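Local coordinates for sensor protein (Vibrio cholerae, PDB 3BY9) that senses C4-dicarboxylates such as succinate through this sensor domain of the histidine kinase DctB, whose whole chain probably passes phosphate from ATP to a protein histidine, at residues Leu109-Gln114 / Leu143-Val148. Residues are numbered along the deposited sequence; the frame is centred on the assembly and turned at random. Where two conformers were deposited one is given.
Sequences LSIAGQ and LGVIVV
Ile111 turns CG1 anti to its own backbone N (chi1 -163°), and Val145 does the same with CG1 (chi1 170°). In Ile111, chi1 sends CG1 out and chi2 turns CD1 toward strand 143-148; in Val145, chi1 leaves CG2 facing the end of the helix. The two side chains cross at about a right angle. Ile111 CD1 lies 3.8 Å from Val145 CG2. The same methyl rests on the backbone of Gly144, 3.8 Å from its CA. Val145 CG2 also reaches the main chain of the other segment, 3.7 Å from Ile111 N. Ser110 meets the valine with its CB, which is 4.0 Å from both CG1 and CG2 and so touches both branches of the fork. The contact is small and apolar, burying 156 Å² in all.

The hydroxyl of Ser110 bonds the chain beyond the helix. OG donates to the carbonyl O of Gln114 at 2.9 Å, tilted 15° from the carbonyl plane, and also hydrogen-bonds Ser116 OG. Both bonds tie Ser110 to the chain that follows the helix. That chain starts with a type I turn from Ser110 to Gly113, closed by Gly113 N to Ser110 O at 2.9 Å. Gly113 has positive phi and breaks the helical path.

Ser110 and Val145 both also touch Ala133 of strand 128-138, and Val145 lies close to the side chain of Tyr106 on the same helix, which binds succinate in a ligand-bound structure of this protein but has none here. Strand 141-150 is central in the five-stranded antiparallel sheet, between strands 74-79 and 128-138, with helix 105-110 covering one face and Ile146 packing on the other against helices 33-38 and 41-48.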
ATOM      1  N   LEU A 109       9.740  11.247   3.971  1.00  8.42           N
ATOM      2  CA  LEU A 109      10.296  11.501   2.639  1.00  8.45           C
ATOM      3  C   LEU A 109       9.715  12.735   1.980  1.00 10.64           C
ATOM      4  O   LEU A 109      10.436  13.504   1.333  1.00 12.79           O
ATOM      5  CB  LEU A 109      10.070  10.327   1.704  1.00  9.48           C
ATOM      6  CG  LEU A 109      10.654   8.992   2.253  1.00 11.99           C
ATOM      7  CD1 LEU A 109      10.218   7.806   1.368  1.00 18.00           C
ATOM      8  CD2 LEU A 109      12.197   9.099   2.340  1.00 14.83           C
ATOM      9  N   SER A 110       8.419  12.987   2.157  1.00  8.39           N
ATOM     10  CA  SER A 110       7.883  14.155   1.462  1.00  9.23           C
ATOM     11  C   SER A 110       8.156  15.495   2.130  1.00  9.36           C
ATOM     12  O   SER A 110       8.135  16.544   1.448  1.00 11.93           O
ATOM     13  CB  SER A 110       6.368  13.986   1.234  1.00 11.62           C
ATOM     14  OG  SER A 110       6.151  12.998   0.226  1.00 12.29           O
ATOM     15  N   ILE A 111       8.419  15.499   3.436  1.00  7.25           N
ATOM     16  CA  ILE A 111       8.689  16.782   4.078  1.00 10.57           C
ATOM     17  C   ILE A 111      10.083  17.222   3.614  1.00 11.14           C
ATOM     18  O   ILE A 111      10.458  18.390   3.772  1.00 12.36           O
ATOM     19  CB  ILE A 111       8.569  16.700   5.633  1.00  7.93           C
ATOM     20  CG1 ILE A 111       8.449  18.120   6.226  1.00  8.10           C
ATOM     21  CG2 ILE A 111       9.729  15.879   6.265  1.00  8.26           C
ATOM     22  CD1 ILE A 111       7.081  18.822   5.958  1.00  8.91           C
ATOM     23  N   ALA A 112      10.807  16.299   2.977  1.00  8.95           N
ATOM     24  CA  ALA A 112      12.166  16.641   2.443  1.00 11.42           C
ATOM     25  C   ALA A 112      12.016  17.191   0.999  1.00 15.83           C
ATOM     26  O   ALA A 112      13.002  17.417   0.259  1.00 19.79           O
ATOM     27  CB  ALA A 112      13.056  15.409   2.440  1.00 13.01           C
ATOM     28  N   GLY A 113      10.779  17.353   0.561  1.00 10.61           N
ATOM     29  CA  GLY A 113      10.536  17.969  -0.736  1.00 11.66           C
ATOM     30  C   GLY A 113      10.304  17.110  -1.939  1.00 11.85           C
ATOM     31  O   GLY A 113      10.298  17.624  -3.054  1.00 18.91           O
ATOM     32  N   GLN A 114      10.084  15.812  -1.755  0.50 14.39           N
ATOM     33  CA  GLN A 114       9.810  14.974  -2.901  0.50 16.96           C
ATOM     34  C   GLN A 114       8.465  14.324  -2.773  0.50 13.14           C
ATOM     35  O   GLN A 114       7.867  14.279  -1.701  0.50 15.58           O
ATOM     36  CB  GLN A 114      10.841  13.858  -3.068  0.50 21.91           C
ATOM     37  CG  GLN A 114      12.035  14.246  -3.879  0.50 29.94           C
ATOM     38  CD  GLN A 114      13.092  14.887  -3.031  0.50 33.18           C
ATOM     39  OE1 GLN A 114      14.046  15.457  -3.551  0.50 35.09           O
ATOM     40  NE2 GLN A 114      12.939  14.786  -1.708  0.50 31.12           N
ATOM     41  N   LEU A 143       6.061  23.843   3.773  1.00  8.01           N
ATOM     42  CA  LEU A 143       5.237  24.129   4.936  1.00  8.66           C
ATOM     43  C   LEU A 143       4.515  22.907   5.508  1.00  8.35           C
ATOM     44  O   LEU A 143       4.007  22.985   6.610  1.00 10.23           O
ATOM     45  CB  LEU A 143       4.145  25.137   4.535  1.00 11.81           C
ATOM     46  CG  LEU A 143       4.572  26.483   3.980  1.00 13.57           C
ATOM     47  CD1 LEU A 143       3.249  27.295   3.683  1.00 14.32           C
ATOM     48  CD2 LEU A 143       5.386  27.210   5.003  1.00 19.24           C
ATOM     49  N   GLY A 144       4.494  21.792   4.776  1.00  8.10           N
ATOM     50  CA  GLY A 144       3.761  20.630   5.278  1.00  6.97           C
ATOM     51  C   GLY A 144       3.675  19.585   4.168  1.00  9.27           C
ATOM     52  O   GLY A 144       4.367  19.667   3.161  1.00  7.74           O
ATOM     53  N   VAL A 145       2.781  18.620   4.343  1.00  6.74           N
ATOM     54  CA  VAL A 145       2.657  17.520   3.387  1.00  7.06           C
ATOM     55  C   VAL A 145       1.176  17.209   3.219  1.00  8.54           C
ATOM     56  O   VAL A 145       0.434  17.191   4.212  1.00  8.18           O
ATOM     57  CB  VAL A 145       3.325  16.223   3.967  1.00  9.02           C
ATOM     58  CG1 VAL A 145       2.996  14.968   3.092  1.00  8.17           C
ATOM     59  CG2 VAL A 145       4.863  16.388   3.987  1.00  8.63           C
ATOM     60  N   ILE A 146       0.766  16.981   1.970  1.00  6.41           N
ATOM     61  CA  ILE A 146      -0.634  16.569   1.705  1.00  5.33           C
ATOM     62  C   ILE A 146      -0.567  15.082   1.287  1.00  7.13           C
ATOM     63  O   ILE A 146       0.343  14.659   0.547  1.00  7.49           O
ATOM     64  CB  ILE A 146      -1.247  17.489   0.607  1.00  5.42           C
ATOM     65  CG1 ILE A 146      -2.663  16.998   0.240  1.00  5.97           C
ATOM     66  CG2 ILE A 146      -0.441  17.451  -0.678  1.00  6.74           C
ATOM     67  CD1 ILE A 146      -3.680  17.106   1.372  1.00  8.58           C
ATOM     68  N   VAL A 147      -1.522  14.291   1.804  1.00  5.69           N
ATOM     69  CA  VAL A 147      -1.532  12.835   1.593  1.00  5.37           C
ATOM     70  C   VAL A 147      -2.883  12.370   1.104  1.00  6.29           C
ATOM     71  O   VAL A 147      -3.919  12.861   1.558  1.00  7.78           O
ATOM     72  CB  VAL A 147      -1.296  12.102   2.938  1.00  5.99           C
ATOM     73  CG1 VAL A 147      -1.166  10.580   2.678  1.00  8.15           C
ATOM     74  CG2 VAL A 147       0.014  12.625   3.625  1.00  9.09           C
ATOM     75  N   VAL A 148      -2.865  11.454   0.150  1.00  5.55           N
ATOM     76  CA  VAL A 148      -4.124  10.824  -0.281  1.00  6.12           C
ATOM     77  C   VAL A 148      -3.913   9.317   0.013  1.00  9.21           C
ATOM     78  O   VAL A 148      -2.900   8.760  -0.389  1.00  9.07           O
ATOM     79  CB  VAL A 148      -4.306  11.014  -1.795  1.00  6.99           C
ATOM     80  CG1 VAL A 148      -5.431  10.072  -2.335  1.00  9.24           C
ATOM     81  CG2 VAL A 148      -4.779  12.461  -2.063  1.00  7.81           C
TER